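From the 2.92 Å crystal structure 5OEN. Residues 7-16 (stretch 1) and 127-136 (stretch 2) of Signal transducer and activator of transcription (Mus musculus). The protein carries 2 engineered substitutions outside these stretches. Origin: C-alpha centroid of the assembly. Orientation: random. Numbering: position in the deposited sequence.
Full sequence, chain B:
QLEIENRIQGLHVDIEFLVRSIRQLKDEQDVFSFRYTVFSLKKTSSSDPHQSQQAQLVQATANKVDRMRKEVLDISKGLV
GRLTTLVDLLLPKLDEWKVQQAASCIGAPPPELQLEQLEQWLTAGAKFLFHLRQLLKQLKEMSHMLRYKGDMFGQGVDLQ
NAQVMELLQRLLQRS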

# COMPACT_ATOMS: atom_id res chain seq x y z
N ARG B 7 4.40 -16.02 -26.83
CA ARG B 7 3.28 -16.14 -25.90
C ARG B 7 3.76 -16.06 -24.46
O ARG B 7 3.26 -15.25 -23.67
CB ARG B 7 2.52 -17.45 -26.14
CG ARG B 7 1.17 -17.24 -26.82
CD ARG B 7 0.46 -18.55 -27.12
NE ARG B 7 -0.91 -18.34 -27.60
CZ ARG B 7 -1.22 -17.88 -28.80
NH1 ARG B 7 -0.26 -17.57 -29.67
NH2 ARG B 7 -2.49 -17.71 -29.15
N ILE B 8 4.76 -16.87 -24.10
CA ILE B 8 5.33 -16.80 -22.75
C ILE B 8 6.23 -15.60 -22.57
O ILE B 8 6.58 -15.26 -21.43
CB ILE B 8 6.10 -18.10 -22.41
CG1 ILE B 8 7.28 -18.30 -23.37
CG2 ILE B 8 5.14 -19.29 -22.44
CD1 ILE B 8 8.04 -19.60 -23.15
N GLN B 9 6.62 -14.93 -23.66
CA GLN B 9 7.32 -13.65 -23.54
C GLN B 9 6.44 -12.63 -22.83
O GLN B 9 6.80 -12.10 -21.77
CB GLN B 9 7.71 -13.15 -24.93
CG GLN B 9 8.33 -11.75 -24.96
CD GLN B 9 8.36 -11.15 -26.35
OE1 GLN B 9 8.87 -11.76 -27.29
NE2 GLN B 9 7.78 -9.97 -26.50
N GLY B 10 5.27 -12.34 -23.41
CA GLY B 10 4.39 -11.32 -22.86
C GLY B 10 3.72 -11.71 -21.57
O GLY B 10 3.26 -10.82 -20.83
N LEU B 11 3.64 -13.00 -21.26
CA LEU B 11 3.06 -13.42 -19.99
C LEU B 11 3.90 -12.91 -18.82
O LEU B 11 3.35 -12.42 -17.83
CB LEU B 11 2.93 -14.94 -19.94
CG LEU B 11 1.83 -15.57 -20.81
CD1 LEU B 11 1.89 -17.08 -20.74
CD2 LEU B 11 0.45 -15.07 -20.41
N HIS B 12 5.22 -13.01 -18.93
CA HIS B 12 6.10 -12.41 -17.93
C HIS B 12 5.75 -10.94 -17.72
O HIS B 12 5.52 -10.49 -16.60
CB HIS B 12 7.56 -12.53 -18.36
CG HIS B 12 8.13 -13.91 -18.21
ND1 HIS B 12 8.53 -14.67 -19.28
CD2 HIS B 12 8.38 -14.65 -17.10
CE1 HIS B 12 9.00 -15.83 -18.84
NE2 HIS B 12 8.92 -15.84 -17.53
N VAL B 13 5.71 -10.18 -18.82
CA VAL B 13 5.47 -8.74 -18.72
C VAL B 13 4.12 -8.46 -18.07
O VAL B 13 4.00 -7.55 -17.24
CB VAL B 13 5.56 -8.11 -20.12
CG1 VAL B 13 5.10 -6.65 -20.11
CG2 VAL B 13 6.99 -8.20 -20.65
N ASP B 14 3.10 -9.24 -18.42
CA ASP B 14 1.74 -8.92 -17.99
C ASP B 14 1.44 -9.40 -16.58
O ASP B 14 0.62 -8.79 -15.89
CB ASP B 14 0.73 -9.50 -18.98
CG ASP B 14 0.69 -8.73 -20.29
OD1 ASP B 14 1.00 -7.52 -20.28
OD2 ASP B 14 0.36 -9.34 -21.33
N ILE B 15 2.08 -10.48 -16.12
CA ILE B 15 1.90 -10.86 -14.72
C ILE B 15 2.68 -9.93 -13.81
O ILE B 15 2.26 -9.66 -12.68
CB ILE B 15 2.28 -12.33 -14.48
CG1 ILE B 15 1.93 -12.72 -13.04
CG2 ILE B 15 3.77 -12.56 -14.73
CD1 ILE B 15 1.74 -14.20 -12.83
N GLU B 16 3.82 -9.41 -14.28
CA GLU B 16 4.49 -8.34 -13.56
C GLU B 16 3.57 -7.14 -13.41
O GLU B 16 3.37 -6.62 -12.30
CB GLU B 16 5.77 -7.93 -14.29
CG GLU B 16 6.94 -8.89 -14.10
CD GLU B 16 8.23 -8.34 -14.68
OE1 GLU B 16 8.35 -7.10 -14.81
OE2 GLU B 16 9.13 -9.15 -15.00
N LYS B 127 5.04 -22.33 -13.90
CA LYS B 127 5.51 -21.27 -13.01
C LYS B 127 4.61 -20.04 -13.07
O LYS B 127 4.53 -19.29 -12.10
CB LYS B 127 6.95 -20.90 -13.37
CG LYS B 127 7.98 -21.91 -12.87
CD LYS B 127 9.21 -21.96 -13.76
CE LYS B 127 9.98 -20.65 -13.76
NZ LYS B 127 11.24 -20.74 -14.56
N PHE B 128 3.95 -19.81 -14.21
CA PHE B 128 3.00 -18.71 -14.30
C PHE B 128 1.73 -19.01 -13.51
O PHE B 128 1.18 -18.13 -12.84
CB PHE B 128 2.66 -18.42 -15.76
CG PHE B 128 3.73 -17.68 -16.50
CD1 PHE B 128 4.31 -16.54 -15.96
CD2 PHE B 128 4.14 -18.10 -17.76
CE1 PHE B 128 5.29 -15.86 -16.65
CE2 PHE B 128 5.12 -17.41 -18.45
CZ PHE B 128 5.70 -16.29 -17.89
N LEU B 129 1.25 -20.25 -13.58
CA LEU B 129 -0.00 -20.60 -12.91
C LEU B 129 0.16 -20.62 -11.40
O LEU B 129 -0.76 -20.22 -10.67
CB LEU B 129 -0.51 -21.94 -13.42
CG LEU B 129 -1.18 -21.88 -14.80
CD1 LEU B 129 -1.19 -23.24 -15.44
CD2 LEU B 129 -2.59 -21.32 -14.68
N PHE B 130 1.32 -21.06 -10.91
CA PHE B 130 1.56 -20.99 -9.47
C PHE B 130 1.67 -19.54 -9.02
O PHE B 130 1.12 -19.17 -7.98
CB PHE B 130 2.81 -21.77 -9.09
CG PHE B 130 2.63 -23.26 -9.14
CD1 PHE B 130 1.80 -23.90 -8.23
CD2 PHE B 130 3.30 -24.02 -10.08
CE1 PHE B 130 1.63 -25.27 -8.27
CE2 PHE B 130 3.14 -25.39 -10.12
CZ PHE B 130 2.30 -26.02 -9.22
N HIS B 131 2.38 -18.72 -9.79
CA HIS B 131 2.47 -17.30 -9.47
C HIS B 131 1.08 -16.68 -9.42
O HIS B 131 0.75 -15.94 -8.49
CB HIS B 131 3.35 -16.59 -10.49
CG HIS B 131 3.77 -15.22 -10.07
ND1 HIS B 131 3.49 -14.70 -8.82
CD2 HIS B 131 4.46 -14.25 -10.73
CE1 HIS B 131 3.99 -13.48 -8.73
NE2 HIS B 131 4.58 -13.19 -9.88
N LEU B 132 0.24 -16.98 -10.42
CA LEU B 132 -1.09 -16.39 -10.46
C LEU B 132 -1.95 -16.90 -9.31
O LEU B 132 -2.77 -16.15 -8.76
CB LEU B 132 -1.75 -16.69 -11.80
CG LEU B 132 -3.09 -15.99 -12.07
CD1 LEU B 132 -2.94 -14.47 -12.03
CD2 LEU B 132 -3.67 -16.43 -13.40
N ARG B 133 -1.79 -18.17 -8.92
CA ARG B 133 -2.53 -18.68 -7.77
C ARG B 133 -2.16 -17.92 -6.51
O ARG B 133 -3.02 -17.60 -5.69
CB ARG B 133 -2.26 -20.17 -7.59
CG ARG B 133 -2.98 -20.77 -6.39
CD ARG B 133 -2.78 -22.27 -6.28
NE ARG B 133 -3.48 -22.82 -5.12
CZ ARG B 133 -3.57 -24.11 -4.84
NH1 ARG B 133 -4.24 -24.51 -3.76
NH2 ARG B 133 -2.99 -25.01 -5.62
N GLN B 134 -0.87 -17.61 -6.34
CA GLN B 134 -0.44 -16.82 -5.19
C GLN B 134 -1.08 -15.44 -5.20
O GLN B 134 -1.50 -14.93 -4.16
CB GLN B 134 1.08 -16.70 -5.18
CG GLN B 134 1.63 -15.83 -4.06
CD GLN B 134 1.24 -16.34 -2.68
OE1 GLN B 134 0.73 -15.59 -1.85
NE2 GLN B 134 1.48 -17.63 -2.44
N LEU B 135 -1.17 -14.82 -6.38
CA LEU B 135 -1.72 -13.47 -6.47
C LEU B 135 -3.22 -13.46 -6.18
O LEU B 135 -3.71 -12.60 -5.44
CB LEU B 135 -1.43 -12.88 -7.85
CG LEU B 135 0.05 -12.78 -8.23
CD1 LEU B 135 0.21 -12.19 -9.62
CD2 LEU B 135 0.84 -11.97 -7.21
N LEU B 136 -3.97 -14.41 -6.76
CA LEU B 136 -5.38 -14.52 -6.42
C LEU B 136 -5.56 -14.80 -4.93
O LEU B 136 -6.51 -14.31 -4.31
CB LEU B 136 -6.04 -15.63 -7.24
CG LEU B 136 -6.24 -15.36 -8.73
CD1 LEU B 136 -6.79 -16.61 -9.41
CD2 LEU B 136 -7.17 -14.18 -8.96

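Two side chains carry most of this contact, Phe128 from one helix and Ile15 from the other. Each fills a hole in the helix it faces. Phe128 sits among Ile8, Leu11, His12 and Ile15. Ile15 sits among Phe128, His131, Leu132 and Leu135. The two knobs also touch each other, with Ile15 CG2 4.1 Å from Phe128 CE1.

The Phe128 ring is held on several sides. Leu11 lies over one face of it. Leu11 CB is 3.6 Å from Phe128 CE2 and 3.9 Å from the ring centroid, 21° off the ring normal. This is a CH-pi contact, with the methylene carbon over the face, offset from the centre toward Phe128 CE2. Ile8 meets the same ring with its CB, 4.1 Å from Phe128 CE2. The CA-to-CB bond of Ile8 points sideways and the end of its side chain leads away; its part in the packing is small. Its carbonyl also borders the ring, with Ile8 O 3.8 Å from Phe128 CZ.

Ile15 extends the apolar packing toward the C-terminal end of both stretches. Its chi1 and chi2 are both t, and its CA-to-CB bond points toward the other helix. Ile15 CG1 lies 3.9 Å from Leu135 CD1. Ile15 CD1 comes 4.4 Å from Leu132 CB and 4.0 Å from Phe128 O, so the methyl rests against backbone as well as side chains. That carbonyl is already engaged within its own helix, where Leu132 N donates to Phe128 O at 2.8 Å. Likewise Ile15 N donates to Leu11 O at 2.9 Å. The helical backbone thus meets its own needs at these points, and no hydrogen bond across the contact is assigned.

The two helices run nearly parallel, at 17°, and their axes approach to 11.4 Å. The spacing is wide, and large side chains bridge it. The backbone register repeats every four residues: Leu11 CA is 7.8 Å from Phe128 CA, and Ile15 CA is 7.6 Å from Leu132 CA. One turn of helix separates the two pairs, as expected for helices that run side by side. The buried area is modest, 344 Å² over both sides.

A histidine from each helix lies toward the margin. The CA-to-CB bond of His131 points toward the other helix, and His131 CD2 is 3.4 Å from Ile15 CD1. The imidazole therefore meets a methyl group here through a ring carbon. His12 is exposed. Its CA-to-CB bond points sideways, but the end of its side chain comes nearer to the other helix. The edge of Phe128 is directed at the face of His12, with ring centroids 4.5 Å apart and planes at 64°. The closest atoms, His12 CD2 and Phe128 CZ, are 3.2 Å apart, which is tight for two carbons. On its own helix, His12 ND1 lies 3.0 Å from Ile8 O. The geometry does not decide whether those two atoms are hydrogen-bonded.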